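Local coordinates for protein isoflavone reductase (Medicago sativa, PDB 2GAS) that reduces 2'-hydroxyisoflavones to chiral isoflavanones with NADPH, a late step in the synthesis of the phytoalexin (-)-medicarpin, at residues T11-R16 with T156-R161; I18-I23 with E46-N51. One frame throughout, in Å; residues are numbered along the deposited sequence.

Contact 1: residues T11-R16 with T156-R161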
loop_
_atom_site.group_PDB
_atom_site.type_symbol
_atom_site.label_atom_id
_atom_site.label_comp_id
_atom_site.label_asym_id
_atom_site.label_seq_id
_atom_site.Cartn_x
_atom_site.Cartn_y
_atom_site.Cartn_z
ATOM N N THR A 11 0.660 10.610 9.105
ATOM C CA THR A 11 -0.726 10.604 9.571
ATOM C C THR A 11 -1.725 10.073 8.546
ATOM O O THR A 11 -2.929 10.075 8.790
ATOM C CB THR A 11 -1.186 12.007 10.045
ATOM O OG1 THR A 11 -1.204 12.917 8.939
ATOM C CG2 THR A 11 -0.253 12.530 11.130
ATOM N N GLY A 12 -1.231 9.609 7.402
ATOM C CA GLY A 12 -2.127 9.064 6.396
ATOM C C GLY A 12 -2.722 7.730 6.826
ATOM O O GLY A 12 -2.298 7.149 7.827
ATOM N N ALA A 13 -3.695 7.233 6.063
ATOM C CA ALA A 13 -4.348 5.967 6.380
ATOM C C ALA A 13 -3.338 4.828 6.443
ATOM O O ALA A 13 -3.431 3.943 7.291
ATOM C CB ALA A 13 -5.414 5.656 5.339
ATOM N N ILE A 14 -2.359 4.864 5.548
ATOM C CA ILE A 14 -1.338 3.825 5.501
ATOM C C ILE A 14 -0.166 4.125 6.427
ATOM O O ILE A 14 0.296 3.256 7.166
ATOM C CB ILE A 14 -0.805 3.663 4.056
ATOM C CG1 ILE A 14 -1.963 3.325 3.114
ATOM C CG2 ILE A 14 0.274 2.594 4.004
ATOM C CD1 ILE A 14 -2.832 2.173 3.577
ATOM N N GLY A 15 0.304 5.366 6.381
ATOM C CA GLY A 15 1.433 5.773 7.197
ATOM C C GLY A 15 1.315 5.537 8.690
ATOM O O GLY A 15 2.298 5.162 9.321
ATOM N N ARG A 16 0.133 5.745 9.259
ATOM C CA ARG A 16 -0.028 5.561 10.700
ATOM C C ARG A 16 0.325 4.146 11.147
ATOM O O ARG A 16 0.898 3.954 12.217
ATOM C CB ARG A 16 -1.458 5.910 11.136
ATOM C CG ARG A 16 -2.531 4.958 10.622
ATOM C CD ARG A 16 -3.932 5.526 10.858
ATOM N NE ARG A 16 -4.168 6.724 10.055
ATOM C CZ ARG A 16 -5.303 7.414 10.059
ATOM N NH1 ARG A 16 -6.314 7.027 10.828
ATOM N NH2 ARG A 16 -5.432 8.487 9.289
ATOM N N THR A 156 -7.323 -4.429 2.658
ATOM C CA THR A 156 -8.665 -4.867 3.022
ATOM C C THR A 156 -9.629 -3.692 3.141
ATOM O O THR A 156 -10.767 -3.765 2.676
ATOM C CB THR A 156 -8.660 -5.628 4.359
ATOM O OG1 THR A 156 -7.923 -4.875 5.333
ATOM C CG2 THR A 156 -8.030 -7.004 4.190
ATOM N N GLY A 157 -9.165 -2.605 3.754
ATOM C CA GLY A 157 -10.009 -1.439 3.937
ATOM C C GLY A 157 -10.415 -0.730 2.662
ATOM O O GLY A 157 -11.332 0.088 2.677
ATOM N N TYR A 158 -9.741 -1.042 1.559
ATOM C CA TYR A 158 -10.043 -0.413 0.282
ATOM C C TYR A 158 -10.724 -1.330 -0.724
ATOM O O TYR A 158 -11.623 -0.893 -1.443
ATOM C CB TYR A 158 -8.764 0.153 -0.337
ATOM C CG TYR A 158 -8.253 1.381 0.377
ATOM C CD1 TYR A 158 -8.958 2.583 0.321
ATOM C CD2 TYR A 158 -7.081 1.337 1.134
ATOM C CE1 TYR A 158 -8.511 3.713 1.003
ATOM C CE2 TYR A 158 -6.625 2.463 1.820
ATOM C CZ TYR A 158 -7.346 3.645 1.750
ATOM O OH TYR A 158 -6.910 4.760 2.429
ATOM N N PHE A 159 -10.301 -2.593 -0.773
ATOM C CA PHE A 159 -10.863 -3.552 -1.722
ATOM C C PHE A 159 -11.871 -4.527 -1.133
ATOM O O PHE A 159 -12.991 -4.652 -1.625
ATOM C CB PHE A 159 -9.759 -4.391 -2.377
ATOM C CG PHE A 159 -8.888 -3.632 -3.338
ATOM C CD1 PHE A 159 -7.890 -2.784 -2.877
ATOM C CD2 PHE A 159 -9.048 -3.797 -4.712
ATOM C CE1 PHE A 159 -7.058 -2.111 -3.769
ATOM C CE2 PHE A 159 -8.223 -3.129 -5.612
ATOM C CZ PHE A 159 -7.224 -2.285 -5.138
ATOM N N LEU A 160 -11.456 -5.231 -0.087
ATOM C CA LEU A 160 -12.298 -6.237 0.533
ATOM C C LEU A 160 -13.513 -5.702 1.271
ATOM O O LEU A 160 -14.557 -6.353 1.296
ATOM C CB LEU A 160 -11.454 -7.094 1.482
ATOM C CG LEU A 160 -12.073 -8.419 1.930
ATOM C CD1 LEU A 160 -12.429 -9.255 0.702
ATOM C CD2 LEU A 160 -11.089 -9.173 2.821
ATOM N N ARG A 161 -13.390 -4.518 1.864
ATOM C CA ARG A 161 -14.501 -3.959 2.621
ATOM C C ARG A 161 -15.815 -3.915 1.854
ATOM O O ARG A 161 -16.876 -4.131 2.432
ATOM C CB ARG A 161 -14.175 -2.556 3.124
ATOM C CG ARG A 161 -15.288 -2.012 3.986
ATOM C CD ARG A 161 -14.952 -0.684 4.603
ATOM N NE ARG A 161 -16.077 -0.201 5.397
ATOM C CZ ARG A 161 -16.036 0.877 6.166
ATOM N NH1 ARG A 161 -14.921 1.592 6.246
ATOM N NH2 ARG A 161 -17.110 1.242 6.853
#
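Tyr158 holds CG anti to its own carbonyl carbon (chi1 -72°), and this carries the phenol ring out from its short helix toward Ala13 and Ile14; Ile14 likewise sets CG1 beside its backbone N (chi1 -58°), from where CD1 approaches the ring. Ala13 and Ile14 belong to the glycine-rich turn of a Rossmann fold, Gly9 to Gly15, which probably binds NADP(+) and joins strand 5-8 to helix 15-25. Its Gly-x-x-Gly-x-x-Gly spacing is that of the dinucleotide-binding signature. Ala13 points its methyl toward the helix 156-160, and CB lies 3.4 Å from Tyr158 OH, a van der Waals approach at the end of the phenol. Ile14 comes to the ring's edge, near its plane, with CD1 4.2 Å from Tyr158 CE2, the two side chains crossing obliquely. The backbones stay apart, 9.6 Å between the CA atoms of Ala13 and Gly157 at their nearest, and the ring of Tyr158 makes the crossing. The join is slight, burying 86 Å² in all.

Behind Tyr158 the helix is weakly bonded and widens to a pi-type turn, with Arg161 N bonded to Thr156 O. Glu191 takes the N-H of Gly157, and Tyr302 packs on Thr156 and Leu160. On the cofactor-loop side Ile14 also rests on Phe155, while Arg16 folds back over its own loop. Its NH2 donates to Thr11 O at 3.0 Å, reaching a carbonyl within the turn. Its NE binds Gly12 O at 2.9 Å (N-H...O 157°) from above the carbonyl plane, and Arg16 N, 3.2 Å from that same Gly12 O, reaches it from the opposite face.

Contact 2: residues I18-I23 with E46-N51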
loop_
_atom_site.group_PDB
_atom_site.type_symbol
_atom_site.label_atom_id
_atom_site.label_comp_id
_atom_site.label_asym_id
_atom_site.label_seq_id
_atom_site.Cartn_x
_atom_site.Cartn_y
_atom_site.Cartn_z
ATOM N N ILE A 18 2.476 2.187 9.730
ATOM C CA ILE A 18 3.912 2.015 9.581
ATOM C C ILE A 18 4.572 2.624 10.818
ATOM O O ILE A 18 5.510 2.051 11.378
ATOM C CB ILE A 18 4.416 2.720 8.304
ATOM C CG1 ILE A 18 3.752 2.083 7.086
ATOM C CG2 ILE A 18 5.931 2.599 8.198
ATOM C CD1 ILE A 18 4.125 0.647 6.874
ATOM N N VAL A 19 4.073 3.780 11.250
ATOM C CA VAL A 19 4.613 4.426 12.442
ATOM C C VAL A 19 4.415 3.492 13.638
ATOM O O VAL A 19 5.354 3.226 14.388
ATOM C CB VAL A 19 3.905 5.770 12.745
ATOM C CG1 VAL A 19 4.346 6.293 14.105
ATOM C CG2 VAL A 19 4.231 6.790 11.657
ATOM N N TRP A 20 3.201 2.979 13.809
ATOM C CA TRP A 20 2.939 2.086 14.935
ATOM C C TRP A 20 3.760 0.794 14.884
ATOM O O TRP A 20 4.219 0.305 15.915
ATOM C CB TRP A 20 1.444 1.761 15.033
ATOM C CG TRP A 20 0.615 2.940 15.485
ATOM C CD1 TRP A 20 0.959 3.866 16.431
ATOM C CD2 TRP A 20 -0.694 3.300 15.034
ATOM N NE1 TRP A 20 -0.054 4.778 16.596
ATOM C CE2 TRP A 20 -1.083 4.454 15.752
ATOM C CE3 TRP A 20 -1.583 2.758 14.091
ATOM C CZ2 TRP A 20 -2.321 5.079 15.558
ATOM C CZ3 TRP A 20 -2.815 3.380 13.897
ATOM C CH2 TRP A 20 -3.171 4.530 14.630
ATOM N N ALA A 21 3.955 0.239 13.691
ATOM C CA ALA A 21 4.730 -0.992 13.575
ATOM C C ALA A 21 6.197 -0.726 13.905
ATOM O O ALA A 21 6.884 -1.578 14.466
ATOM C CB ALA A 21 4.600 -1.576 12.161
ATOM N N SER A 22 6.677 0.464 13.560
ATOM C CA SER A 22 8.062 0.816 13.832
ATOM C C SER A 22 8.253 0.888 15.346
ATOM O O SER A 22 9.237 0.373 15.880
ATOM C CB SER A 22 8.409 2.152 13.173
ATOM O OG SER A 22 9.783 2.462 13.342
ATOM N N ILE A 23 7.301 1.513 16.032
ATOM C CA ILE A 23 7.365 1.622 17.488
ATOM C C ILE A 23 7.289 0.234 18.119
ATOM O O ILE A 23 8.044 -0.079 19.039
ATOM C CB ILE A 23 6.198 2.474 18.048
ATOM C CG1 ILE A 23 6.427 3.956 17.739
ATOM C CG2 ILE A 23 6.049 2.245 19.551
ATOM C CD1 ILE A 23 7.684 4.543 18.351
ATOM N N GLU A 46 -4.294 15.920 15.099
ATOM C CA GLU A 46 -4.049 16.127 16.518
ATOM C C GLU A 46 -4.004 14.808 17.292
ATOM O O GLU A 46 -3.074 14.557 18.060
ATOM C CB GLU A 46 -5.142 17.036 17.085
ATOM C CG GLU A 46 -4.637 18.163 17.961
ATOM C CD GLU A 46 -4.313 17.707 19.365
ATOM O OE1 GLU A 46 -5.234 17.219 20.055
ATOM O OE2 GLU A 46 -3.141 17.837 19.780
ATOM N N GLU A 47 -5.008 13.963 17.089
ATOM C CA GLU A 47 -5.059 12.683 17.785
ATOM C C GLU A 47 -3.871 11.786 17.459
ATOM O O GLU A 47 -3.289 11.163 18.343
ATOM C CB GLU A 47 -6.358 11.947 17.455
ATOM C CG GLU A 47 -7.580 12.529 18.134
ATOM C CD GLU A 47 -8.843 11.768 17.796
ATOM O OE1 GLU A 47 -8.828 10.520 17.892
ATOM O OE2 GLU A 47 -9.850 12.417 17.442
ATOM N N LEU A 48 -3.513 11.717 16.184
ATOM C CA LEU A 48 -2.400 10.878 15.769
ATOM C C LEU A 48 -1.067 11.405 16.299
ATOM O O LEU A 48 -0.276 10.651 16.864
ATOM C CB LEU A 48 -2.371 10.788 14.240
ATOM C CG LEU A 48 -2.697 9.470 13.524
ATOM C CD1 LEU A 48 -3.543 8.547 14.379
ATOM C CD2 LEU A 48 -3.393 9.800 12.214
ATOM N N ILE A 49 -0.818 12.699 16.130
ATOM C CA ILE A 49 0.433 13.279 16.604
ATOM C C ILE A 49 0.600 13.127 18.117
ATOM O O ILE A 49 1.694 12.818 18.598
ATOM C CB ILE A 49 0.534 14.771 16.225
ATOM C CG1 ILE A 49 0.506 14.919 14.700
ATOM C CG2 ILE A 49 1.815 15.369 16.796
ATOM C CD1 ILE A 49 1.641 14.223 13.987
ATOM N N ASP A 50 -0.476 13.347 18.868
ATOM C CA ASP A 50 -0.415 13.207 20.320
ATOM C C ASP A 50 -0.072 11.766 20.670
ATOM O O ASP A 50 0.751 11.507 21.552
ATOM C CB ASP A 50 -1.753 13.563 20.964
ATOM C CG ASP A 50 -1.990 15.060 21.046
ATOM O OD1 ASP A 50 -1.043 15.839 20.796
ATOM O OD2 ASP A 50 -3.131 15.449 21.380
ATOM N N ASN A 51 -0.717 10.830 19.980
ATOM C CA ASN A 51 -0.472 9.419 20.220
ATOM C C ASN A 51 0.980 9.072 19.922
ATOM O O ASN A 51 1.642 8.398 20.714
ATOM C CB ASN A 51 -1.410 8.559 19.363
ATOM C CG ASN A 51 -1.125 7.078 19.505
ATOM O OD1 ASN A 51 -0.289 6.525 18.797
ATOM N ND2 ASN A 51 -1.807 6.431 20.445
#
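Within residues 18-23, Trp20 makes the contact with Leu48 and Asn51 of helix 42-54. Ahead of it, Ile18 and Val19 turn to Ile7 of the central strand, and Ile18 also packs on Ile199 of helix 191-202. The indole of Trp20 then bridges a backbone gap of 9.7 Å between its CA and that of Asn51. NE1 donates to Asn51 OD1 at 2.8 Å, fairly straight (N-H...O 159°), with the oxygen in the plane of the indole at its edge. The donor sits above the amide's carbonyl plane, not on a lone pair, and ring and amide planes are 86° apart. Asn51 places CG anti to its backbone N (chi1 176°), extending the amide toward the indole.

These are the helices of two successive beta-alpha units of the Rossmann fold, leading from strand 5-8 through strand 29-33 to strand 58-61. The benzene half of Trp20 carries the apolar share: Leu48 CD1 lies 3.9 Å from CZ2 and 4.0 Å from CH2, its side chain crossing the indole at about a right angle. A phenylalanine in place of Trp20 would probably strand Asn51 OD1 without its N-H donor and open a gap beside the Leu48 methyl. His17 meets the indole edge-to-face, and Tyr52 adds a second ring. Farther along, Ser22 OG is bonded to Thr29 OG1 at the next strand, and Ile23 packs on Thr29 and Val57.

Contact 1 meets the NADP(+) turn from the side of helix 156-160, whereas contact 2 packs helix 15-25, which follows that turn, against helix 42-54; their centres are 15 Å apart. Leu48 joins them: while its CD1 packs on Trp20, its CD2 lies 3.5 Å from Thr11 O and 3.7 Å from Arg16 CZ, the latter in the guanidinium group that bonds to carbonyls of the turn. Ile49 CD1 adds a contact with Thr11 CG2 at 3.8 Å. On the far end of the turn, the side chain of Ile14 is about 9 Å from that of Lys133, the assigned proton acceptor.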